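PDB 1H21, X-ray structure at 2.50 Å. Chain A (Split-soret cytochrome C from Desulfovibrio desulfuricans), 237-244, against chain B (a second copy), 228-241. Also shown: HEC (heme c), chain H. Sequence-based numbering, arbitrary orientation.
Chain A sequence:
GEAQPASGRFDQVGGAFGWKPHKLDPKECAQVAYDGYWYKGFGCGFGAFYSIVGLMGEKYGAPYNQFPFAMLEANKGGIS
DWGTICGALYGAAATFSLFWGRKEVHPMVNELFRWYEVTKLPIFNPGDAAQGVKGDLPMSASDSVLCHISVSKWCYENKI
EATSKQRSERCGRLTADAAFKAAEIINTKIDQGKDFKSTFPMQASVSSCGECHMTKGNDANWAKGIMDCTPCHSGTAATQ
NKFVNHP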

# COMPACT_ATOMS: atom_id res chain seq x y z
N ALA A 237 -10.43 -24.41 -1.29
CA ALA A 237 -10.79 -24.76 0.08
C ALA A 237 -10.59 -23.55 0.98
O ALA A 237 -11.44 -23.24 1.83
CB ALA A 237 -9.95 -25.92 0.57
N ALA A 238 -9.48 -22.84 0.77
CA ALA A 238 -9.15 -21.66 1.56
C ALA A 238 -10.26 -20.60 1.57
O ALA A 238 -10.56 -20.03 2.63
CB ALA A 238 -7.85 -21.07 1.08
N THR A 239 -10.89 -20.37 0.41
CA THR A 239 -11.93 -19.36 0.31
C THR A 239 -13.35 -19.86 0.53
O THR A 239 -14.33 -19.19 0.18
CB THR A 239 -11.82 -18.51 -1.02
OG1 THR A 239 -12.19 -19.30 -2.17
CG2 THR A 239 -10.40 -17.99 -1.20
N GLN A 240 -13.47 -21.06 1.07
CA GLN A 240 -14.77 -21.62 1.41
C GLN A 240 -15.07 -21.06 2.81
O GLN A 240 -14.16 -20.57 3.47
CB GLN A 240 -14.72 -23.16 1.44
CG GLN A 240 -14.60 -23.82 0.07
CD GLN A 240 -15.74 -23.41 -0.86
OE1 GLN A 240 -16.90 -23.31 -0.43
NE2 GLN A 240 -15.41 -23.18 -2.13
N ASN A 241 -16.31 -21.14 3.28
CA ASN A 241 -16.65 -20.60 4.60
C ASN A 241 -15.90 -21.21 5.77
O ASN A 241 -16.18 -22.34 6.15
CB ASN A 241 -18.16 -20.71 4.84
CG ASN A 241 -18.61 -19.91 6.05
OD1 ASN A 241 -17.98 -18.93 6.45
ND2 ASN A 241 -19.71 -20.34 6.65
N LYS A 242 -14.99 -20.45 6.37
CA LYS A 242 -14.19 -20.90 7.51
C LYS A 242 -14.90 -20.60 8.84
O LYS A 242 -14.47 -21.06 9.90
CB LYS A 242 -12.81 -20.21 7.51
CG LYS A 242 -12.01 -20.29 6.20
CD LYS A 242 -11.34 -21.63 6.01
CE LYS A 242 -11.99 -22.49 4.94
NZ LYS A 242 -11.24 -23.74 4.67
N PHE A 243 -15.98 -19.82 8.79
CA PHE A 243 -16.73 -19.46 9.99
C PHE A 243 -17.63 -20.60 10.51
O PHE A 243 -18.11 -20.56 11.65
CB PHE A 243 -17.57 -18.19 9.75
CG PHE A 243 -16.75 -16.92 9.63
CD1 PHE A 243 -16.15 -16.56 8.43
CD2 PHE A 243 -16.58 -16.09 10.73
CE1 PHE A 243 -15.40 -15.41 8.32
CE2 PHE A 243 -15.82 -14.94 10.63
CZ PHE A 243 -15.23 -14.61 9.42
N VAL A 244 -17.79 -21.64 9.70
CA VAL A 244 -18.62 -22.78 10.05
C VAL A 244 -17.85 -24.06 9.74
O VAL A 244 -17.16 -24.14 8.72
CB VAL A 244 -19.95 -22.77 9.25
CG1 VAL A 244 -20.72 -24.05 9.46
CG2 VAL A 244 -20.80 -21.60 9.70
N ASP B 228 -10.11 -7.61 8.16
CA ASP B 228 -11.23 -8.45 8.54
C ASP B 228 -11.21 -9.65 7.61
O ASP B 228 -11.13 -9.49 6.40
CB ASP B 228 -12.54 -7.66 8.41
CG ASP B 228 -13.74 -8.44 8.91
OD1 ASP B 228 -13.71 -8.89 10.08
OD2 ASP B 228 -14.69 -8.64 8.14
N CYS B 229 -11.26 -10.85 8.18
CA CYS B 229 -11.23 -12.12 7.45
C CYS B 229 -12.50 -12.48 6.67
O CYS B 229 -12.47 -13.27 5.72
CB CYS B 229 -10.96 -13.26 8.42
SG CYS B 229 -9.82 -12.82 9.72
N THR B 230 -13.61 -11.87 7.05
CA THR B 230 -14.91 -12.17 6.47
C THR B 230 -15.13 -12.09 4.98
O THR B 230 -15.79 -12.95 4.39
CB THR B 230 -16.00 -11.32 7.15
OG1 THR B 230 -15.79 -11.31 8.58
CG2 THR B 230 -17.35 -11.89 6.87
N PRO B 231 -14.60 -11.07 4.32
CA PRO B 231 -14.87 -11.05 2.89
C PRO B 231 -14.24 -12.18 2.09
O PRO B 231 -14.81 -12.65 1.12
CB PRO B 231 -14.30 -9.70 2.45
CG PRO B 231 -14.31 -8.89 3.71
CD PRO B 231 -13.88 -9.86 4.75
N CYS B 232 -13.09 -12.65 2.55
CA CYS B 232 -12.41 -13.67 1.79
C CYS B 232 -12.52 -15.10 2.29
O CYS B 232 -12.27 -16.04 1.55
CB CYS B 232 -10.94 -13.28 1.66
SG CYS B 232 -10.63 -11.61 1.00
N HIS B 233 -12.88 -15.28 3.55
CA HIS B 233 -12.94 -16.62 4.08
C HIS B 233 -14.34 -17.00 4.54
O HIS B 233 -14.50 -17.69 5.53
CB HIS B 233 -11.90 -16.76 5.19
CG HIS B 233 -10.49 -16.62 4.71
ND1 HIS B 233 -9.90 -17.44 3.78
CD2 HIS B 233 -9.51 -15.76 5.10
CE1 HIS B 233 -8.62 -17.09 3.64
NE2 HIS B 233 -8.33 -16.06 4.42
N SER B 234 -15.34 -16.56 3.80
CA SER B 234 -16.73 -16.86 4.14
C SER B 234 -17.44 -17.74 3.12
O SER B 234 -18.61 -18.05 3.29
CB SER B 234 -17.53 -15.56 4.30
OG SER B 234 -17.33 -15.00 5.58
N GLY B 235 -16.75 -18.13 2.06
CA GLY B 235 -17.37 -18.97 1.06
C GLY B 235 -18.59 -18.32 0.44
O GLY B 235 -19.56 -19.01 0.09
N THR B 236 -18.56 -17.00 0.29
CA THR B 236 -19.68 -16.29 -0.31
C THR B 236 -19.77 -16.64 -1.79
O THR B 236 -18.90 -17.34 -2.33
CB THR B 236 -19.53 -14.75 -0.19
OG1 THR B 236 -18.37 -14.32 -0.90
CG2 THR B 236 -19.44 -14.31 1.27
N ALA B 237 -20.80 -16.14 -2.45
CA ALA B 237 -20.97 -16.38 -3.88
C ALA B 237 -19.74 -15.84 -4.63
O ALA B 237 -19.23 -16.48 -5.56
CB ALA B 237 -22.22 -15.70 -4.36
N ALA B 238 -19.25 -14.69 -4.18
CA ALA B 238 -18.10 -14.05 -4.80
C ALA B 238 -16.82 -14.88 -4.84
O ALA B 238 -16.14 -14.92 -5.86
CB ALA B 238 -17.83 -12.70 -4.12
N THR B 239 -16.49 -15.55 -3.74
CA THR B 239 -15.27 -16.35 -3.68
C THR B 239 -15.36 -17.78 -4.18
O THR B 239 -14.41 -18.56 -4.06
CB THR B 239 -14.57 -16.28 -2.29
OG1 THR B 239 -15.39 -16.87 -1.28
CG2 THR B 239 -14.29 -14.83 -1.93
N GLN B 240 -16.51 -18.14 -4.74
CA GLN B 240 -16.68 -19.46 -5.31
C GLN B 240 -15.94 -19.43 -6.65
O GLN B 240 -15.57 -18.35 -7.12
CB GLN B 240 -18.17 -19.78 -5.52
CG GLN B 240 -18.95 -20.03 -4.24
CD GLN B 240 -18.29 -21.06 -3.34
OE1 GLN B 240 -17.67 -22.01 -3.81
NE2 GLN B 240 -18.40 -20.86 -2.03
N ASN B 241 -15.75 -20.58 -7.27
CA ASN B 241 -15.01 -20.62 -8.53
C ASN B 241 -15.71 -19.89 -9.68
O ASN B 241 -16.76 -20.32 -10.16
CB ASN B 241 -14.68 -22.07 -8.91
CG ASN B 241 -13.64 -22.16 -10.00
OD1 ASN B 241 -13.17 -21.14 -10.52
ND2 ASN B 241 -13.26 -23.38 -10.36
FE HEC H . -6.53 -15.22 4.49
CHA HEC H . -4.55 -17.53 3.11
CHB HEC H . -6.26 -16.78 7.56
CHC HEC H . -7.99 -12.53 5.98
CHD HEC H . -7.50 -14.10 1.47
NA HEC H . -5.64 -16.86 5.13
C1A HEC H . -4.71 -17.61 4.45
C2A HEC H . -4.03 -18.57 5.29
C3A HEC H . -4.64 -18.46 6.55
C4A HEC H . -5.64 -17.38 6.43
CMA HEC H . -4.30 -19.21 7.84
CAA HEC H . -2.93 -19.56 4.87
CBA HEC H . -3.44 -20.93 4.42
CGA HEC H . -3.82 -21.02 2.95
O1A HEC H . -4.93 -21.48 2.62
O2A HEC H . -2.98 -20.66 2.11
NB HEC H . -7.08 -14.78 6.38
C1B HEC H . -6.92 -15.55 7.53
C2B HEC H . -7.35 -14.82 8.74
C3B HEC H . -7.72 -13.56 8.29
C4B HEC H . -7.59 -13.58 6.83
CMB HEC H . -7.43 -15.34 10.20
CAB HEC H . -8.15 -12.48 9.08
CBB HEC H . -7.29 -11.94 10.14
NC HEC H . -7.44 -13.60 3.80
C1C HEC H . -7.94 -12.55 4.57
C2C HEC H . -8.46 -11.51 3.69
C3C HEC H . -8.32 -11.92 2.36
C4C HEC H . -7.73 -13.24 2.49
CMC HEC H . -9.16 -10.23 4.21
CAC HEC H . -8.84 -11.29 1.20
CBC HEC H . -8.43 -9.96 0.66
ND HEC H . -6.19 -15.81 2.71
C1D HEC H . -6.77 -15.31 1.56
C2D HEC H . -6.23 -15.99 0.41
C3D HEC H . -5.31 -16.88 0.82
C4D HEC H . -5.29 -16.75 2.27
CMD HEC H . -6.59 -15.70 -1.02
CAD HEC H . -4.50 -17.83 -0.09
CBD HEC H . -5.18 -19.18 -0.26
CGD HEC H . -4.37 -20.14 -1.12
O1D HEC H . -3.36 -20.70 -0.63
O2D HEC H . -4.76 -20.31 -2.30
O HOH W 1 -19.32 -16.09 7.06

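The contact is organised around a heme ligand. B:His233, with chi1 m and chi2 near -60°, coordinates the iron through NE2 (2.0 Å from HEC FE), which leaves the other ring nitrogen, ND1, to donate to a backbone carbonyl of the second copy: B:His233 ND1 to A:Ala238 O is 2.9 Å. Its own carbonyl works too: B:His233 O accepts a hydrogen bond from A:Lys242 N at 2.9 Å, nearly linear, so one buried residue is tied to chain A at both ends.

Next comes a reciprocal motif. A:Thr239 and B:Thr239 both adopt chi1 p, and each hydroxyl donates to the other's carbonyl: B:Thr239 OG1 to A:Thr239 O, 2.9 Å, and A:Thr239 OG1 to B:Thr239 O, 3.0 Å. A:Gln240 and B:Gln240 both point away at CB, but m, m rotamers fold their ends back, so the amides pair, A:Gln240 NE2 to B:Gln240 OE1 at 3.0 Å and B:Gln240 NE2 to A:Gln240 OE1 at 3.3 Å.

Glycine suits B:Gly235: phi is positive, and an ideal CB would lie 2.3 Å from A:Asn241 N. A:Phe243 leaves sideways, and chi1 m brings its ring against chain B, with A:Phe243 CE1 3.4 Å from B:Ser234 OG. B:Ser234 OG donates to B:Thr230 O (2.8 Å) and accepts from a water that also donates to A:Asn241 OD1.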